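Local structure of PCF11 protein (Saccharomyces cerevisiae, 1SZ9) at residues G75-Y78 / T79-S83; L95-D98 / N99-T103. The protein probably binds the carboxy-terminal domain of RNA polymerase II through its CTD-interacting domain and takes part in processing the 3' end of mRNA. All coordinates share one frame; numbering follows the deposited sequence.

Contact 1. Residues G75-Y78 / T79-S83; sequences GSPY and TIYFS
Pro77 lays its ring over one face of the Tyr81 phenol, with CB 3.9 Å from the centroid of the Tyr81 ring and 21° off the ring normal, a CH-pi contact. The carbonyl O of Pro77 also lies over a face of that ring, 3.1 Å above its plane and offset toward the rim beside CG and CD1. The same oxygen takes the backbone N-H of Tyr81 (Tyr81 N to Pro77 O 2.8 Å). Tyr81 CG stands anti to its own carbonyl carbon (chi1 -62°), which carries the ring back along the helix toward Pro77.

One residue on, Phe82 N donates to Tyr78 O, and CD2 of the Phe82 ring comes within 4.1 Å of Tyr78 CB. Gly75 leaves helix 57-73 with positive phi, and the cis peptide before Pro77 makes a type VI turn over Gly75 to Tyr78 that leads into the next helix. Thr79 closes over this turn: its N donates to Gly75 O at 3.3 Å, while CG2 rests 3.8 Å from Gly75 CA and OG1 faces the Ser76 backbone. An alanine in place of Thr79 removes both CG2 and OG1, which would probably open a gap beside Gly75 CA and take the hydroxyl away from the Ser76 backbone. Farther along, Ser83 OG gives a hydrogen bond to Thr79 O.

Gly75 to Pro77 lead into helix 78-83, which Tyr78 begins, in an all-helical fold of the CID family. The buried side of this helix, Tyr78 and Phe82, packs on both helix 57-73 and helix 41-54, touching Ile70, Phe44, Leu67 and Val45 among others; Tyr78 OH reaches Ala34 O in a hydrogen bond, and Ser83 OG is joined to Glu124 N.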
loop_
_atom_site.group_PDB
_atom_site.type_symbol
_atom_site.label_atom_id
_atom_site.label_comp_id
_atom_site.label_asym_id
_atom_site.label_seq_id
_atom_site.Cartn_x
_atom_site.Cartn_y
_atom_site.Cartn_z
ATOM N N GLY A 75 0.592 -7.452 -8.992
ATOM C CA GLY A 75 -0.830 -7.736 -9.113
ATOM C C GLY A 75 -1.238 -8.834 -8.152
ATOM O O GLY A 75 -0.857 -8.810 -6.983
ATOM N N SER A 76 -2.003 -9.807 -8.639
ATOM C CA SER A 76 -2.446 -10.910 -7.804
ATOM C C SER A 76 -1.250 -11.695 -7.262
ATOM O O SER A 76 -0.218 -11.791 -7.908
ATOM C CB SER A 76 -3.365 -11.850 -8.599
ATOM O OG SER A 76 -3.920 -12.843 -7.732
ATOM N N PRO A 77 -1.371 -12.255 -6.054
ATOM C CA PRO A 77 -2.528 -12.222 -5.145
ATOM C C PRO A 77 -2.536 -11.001 -4.205
ATOM O O PRO A 77 -3.422 -10.853 -3.340
ATOM C CB PRO A 77 -2.367 -13.516 -4.373
ATOM C CG PRO A 77 -0.895 -13.549 -4.162
ATOM C CD PRO A 77 -0.328 -13.151 -5.528
ATOM N N TYR A 78 -1.551 -10.129 -4.375
ATOM C CA TYR A 78 -1.450 -8.945 -3.528
ATOM C C TYR A 78 -2.642 -7.988 -3.655
ATOM O O TYR A 78 -3.130 -7.481 -2.651
ATOM C CB TYR A 78 -0.126 -8.236 -3.816
ATOM C CG TYR A 78 1.063 -9.128 -3.552
ATOM C CD1 TYR A 78 1.472 -9.424 -2.247
ATOM C CD2 TYR A 78 1.754 -9.720 -4.613
ATOM C CE1 TYR A 78 2.547 -10.295 -2.010
ATOM C CE2 TYR A 78 2.818 -10.590 -4.389
ATOM C CZ TYR A 78 3.209 -10.872 -3.093
ATOM O OH TYR A 78 4.265 -11.734 -2.908
ATOM N N THR A 79 -3.121 -7.758 -4.878
ATOM C CA THR A 79 -4.268 -6.889 -5.097
ATOM C C THR A 79 -5.470 -7.424 -4.310
ATOM O O THR A 79 -6.282 -6.658 -3.780
ATOM C CB THR A 79 -4.668 -6.836 -6.596
ATOM O OG1 THR A 79 -4.684 -8.170 -7.119
ATOM C CG2 THR A 79 -3.704 -5.960 -7.409
ATOM N N ILE A 80 -5.580 -8.750 -4.243
ATOM C CA ILE A 80 -6.670 -9.399 -3.525
ATOM C C ILE A 80 -6.451 -9.300 -2.024
ATOM O O ILE A 80 -7.334 -8.857 -1.290
ATOM C CB ILE A 80 -6.790 -10.898 -3.929
ATOM C CG1 ILE A 80 -7.173 -11.001 -5.411
ATOM C CG2 ILE A 80 -7.825 -11.605 -3.066
ATOM C CD1 ILE A 80 -7.080 -12.406 -5.972
ATOM N N TYR A 81 -5.269 -9.696 -1.566
ATOM C CA TYR A 81 -4.966 -9.657 -0.141
ATOM C C TYR A 81 -5.016 -8.273 0.507
ATOM O O TYR A 81 -5.596 -8.133 1.574
ATOM C CB TYR A 81 -3.604 -10.290 0.129
ATOM C CG TYR A 81 -3.508 -11.759 -0.246
ATOM C CD1 TYR A 81 -4.621 -12.459 -0.738
ATOM C CD2 TYR A 81 -2.303 -12.444 -0.110
ATOM C CE1 TYR A 81 -4.531 -13.810 -1.089
ATOM C CE2 TYR A 81 -2.194 -13.790 -0.453
ATOM C CZ TYR A 81 -3.310 -14.468 -0.945
ATOM O OH TYR A 81 -3.190 -15.787 -1.309
ATOM N N PHE A 82 -4.396 -7.262 -0.111
ATOM C CA PHE A 82 -4.411 -5.900 0.457
ATOM C C PHE A 82 -5.811 -5.279 0.440
ATOM O O PHE A 82 -6.087 -4.369 1.222
ATOM C CB PHE A 82 -3.461 -4.966 -0.313
ATOM C CG PHE A 82 -2.017 -5.118 0.059
ATOM C CD1 PHE A 82 -1.589 -4.865 1.378
ATOM C CD2 PHE A 82 -1.066 -5.476 -0.906
ATOM C CE1 PHE A 82 -0.231 -4.961 1.731
ATOM C CE2 PHE A 82 0.280 -5.575 -0.563
ATOM C CZ PHE A 82 0.702 -5.315 0.759
ATOM N N SER A 83 -6.687 -5.756 -0.451
ATOM C CA SER A 83 -8.050 -5.212 -0.541
ATOM C C SER A 83 -8.830 -5.358 0.756
ATOM O O SER A 83 -9.690 -4.535 1.046
ATOM C CB SER A 83 -8.886 -5.904 -1.634
ATOM O OG SER A 83 -8.502 -5.493 -2.932
#

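Contact 2. Residues L95-D98 / N99-T103; sequences LLVD and NTTRT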
loop_
_atom_site.group_PDB
_atom_site.type_symbol
_atom_site.label_atom_id
_atom_site.label_comp_id
_atom_site.label_asym_id
_atom_site.label_seq_id
_atom_site.Cartn_x
_atom_site.Cartn_y
_atom_site.Cartn_z
ATOM N N LEU A 95 -6.129 10.028 8.526
ATOM C CA LEU A 95 -6.491 10.766 9.733
ATOM C C LEU A 95 -5.299 11.077 10.635
ATOM O O LEU A 95 -5.394 11.927 11.534
ATOM C CB LEU A 95 -7.547 9.972 10.521
ATOM C CG LEU A 95 -8.890 9.836 9.783
ATOM C CD1 LEU A 95 -9.801 8.889 10.525
ATOM C CD2 LEU A 95 -9.544 11.228 9.633
ATOM N N LEU A 96 -4.178 10.406 10.382
ATOM C CA LEU A 96 -2.977 10.585 11.205
ATOM C C LEU A 96 -1.790 11.249 10.536
ATOM O O LEU A 96 -0.697 11.289 11.101
ATOM C CB LEU A 96 -2.554 9.228 11.801
ATOM C CG LEU A 96 -3.532 8.623 12.845
ATOM C CD1 LEU A 96 -3.124 7.190 13.206
ATOM C CD2 LEU A 96 -3.565 9.502 14.104
ATOM N N VAL A 97 -1.978 11.782 9.333
ATOM C CA VAL A 97 -0.855 12.445 8.674
ATOM C C VAL A 97 -1.188 13.882 8.318
ATOM O O VAL A 97 -2.353 14.290 8.334
ATOM C CB VAL A 97 -0.403 11.694 7.397
ATOM C CG1 VAL A 97 0.040 10.266 7.773
ATOM C CG2 VAL A 97 -1.543 11.684 6.355
ATOM N N ASP A 98 -0.147 14.646 8.007
ATOM C CA ASP A 98 -0.283 16.058 7.647
ATOM C C ASP A 98 -1.019 16.227 6.317
ATOM O O ASP A 98 -1.193 15.272 5.553
ATOM C CB ASP A 98 1.103 16.682 7.531
ATOM C CG ASP A 98 1.911 16.059 6.413
ATOM O OD1 ASP A 98 2.478 14.965 6.629
ATOM O OD2 ASP A 98 1.947 16.655 5.315
ATOM N N ASN A 99 -1.391 17.460 6.012
ATOM C CA ASN A 99 -2.146 17.718 4.796
ATOM C C ASN A 99 -1.400 17.574 3.484
ATOM O O ASN A 99 -2.010 17.334 2.459
ATOM C CB ASN A 99 -2.809 19.087 4.888
ATOM C CG ASN A 99 -3.957 19.086 5.863
ATOM O OD1 ASN A 99 -4.936 18.383 5.660
ATOM N ND2 ASN A 99 -3.834 19.860 6.940
ATOM N N THR A 100 -0.086 17.725 3.508
ATOM C CA THR A 100 0.671 17.559 2.277
ATOM C C THR A 100 0.660 16.063 1.963
ATOM O O THR A 100 0.432 15.660 0.833
ATOM C CB THR A 100 2.109 18.067 2.452
ATOM O OG1 THR A 100 2.063 19.473 2.690
ATOM C CG2 THR A 100 2.951 17.776 1.195
ATOM N N THR A 101 0.897 15.246 2.983
ATOM C CA THR A 101 0.876 13.794 2.810
ATOM C C THR A 101 -0.506 13.354 2.330
ATOM O O THR A 101 -0.633 12.409 1.518
ATOM C CB THR A 101 1.223 13.084 4.132
ATOM O OG1 THR A 101 2.490 13.560 4.585
ATOM C CG2 THR A 101 1.292 11.571 3.940
ATOM N N ARG A 102 -1.548 14.032 2.828
ATOM C CA ARG A 102 -2.914 13.735 2.389
ATOM C C ARG A 102 -3.079 13.927 0.857
ATOM O O ARG A 102 -3.713 13.109 0.201
ATOM C CB ARG A 102 -3.935 14.610 3.139
ATOM C CG ARG A 102 -4.224 14.095 4.569
ATOM C CD ARG A 102 -5.041 15.065 5.435
ATOM N NE ARG A 102 -5.225 14.480 6.768
ATOM C CZ ARG A 102 -5.371 15.180 7.892
ATOM N NH1 ARG A 102 -5.363 16.502 7.861
ATOM N NH2 ARG A 102 -5.502 14.557 9.056
ATOM N N THR A 103 -2.514 14.987 0.282
ATOM C CA THR A 103 -2.660 15.175 -1.169
ATOM C C THR A 103 -1.949 14.038 -1.883
ATOM O O THR A 103 -2.365 13.630 -2.956
ATOM C CB THR A 103 -2.054 16.524 -1.689
ATOM O OG1 THR A 103 -0.637 16.534 -1.466
ATOM C CG2 THR A 103 -2.706 17.710 -0.997
#
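The Arg102 guanidinium has Val97 O over one face, 3.0 Å above its plane and displaced toward the rim; Val97 O is 3.2 Å from Arg102 CZ, and its angles to NE and NH2 are too poor for hydrogen bonds. At the edge, in the plane, stand the Leu95 carbonyl and Asn99 OD1, the latter taking a hydrogen bond from Arg102 NH1 at 2.9 Å. That donor sits above the amide plane of Asn99. The Arg102 chain runs extended from CG to NE, carrying the group back past the helix start to the end of helix 86-95, where NE donates to Tyr94 O.

Asp98 is the N-cap residue of helix 99-112, and its carboxylate accepts the capping bonds. With CG between its backbone N and carbonyl carbon (chi1 64°), the carboxylate folds over the first turn. OD2 accepts the N-H of Thr101 at 2.9 Å, from above the carboxylate plane. The other oxygen, OD1, receives the Thr101 hydroxyl in a very short bond, OG1 to OD1 2.5 Å, the two side chains crossing at about a right angle. Beneath this cap the methyl CG2 of Thr101 meets CG2 of Val97 at 3.7 Å, and Asp98 O takes the Arg102 N-H.

OD2 thus receives the Thr101 N-H and, weakly, that of Thr100, and the negative charge probably interacts favourably with the helix dipole. The arginine, bonded through NE to Tyr94 O and through NH1 to Asn99 OD1, joins the end of one helix to the start of the next.

Overall arrangement
Both contacts belong to the CID domain and mark the start of a helix after a short loop, contact 1 at helix 78-83 and contact 2 at helix 99-112. They do not touch: their centres are 25 Å apart, on opposite sides of the chain's centre, with nearest atoms about 16 Å apart. Contact 1 is nearer that centre and turns two aromatic residues into the helical core, while its proline-tyrosine pair is more exposed; apolar contacts and backbone bonds dominate. Contact 2 lies farther out, with Val97 and Thr101 buried and most of its other residues exposed, and depends on a carboxylate cap and a guanidinium hydrogen-bonded to oxygens of both helices.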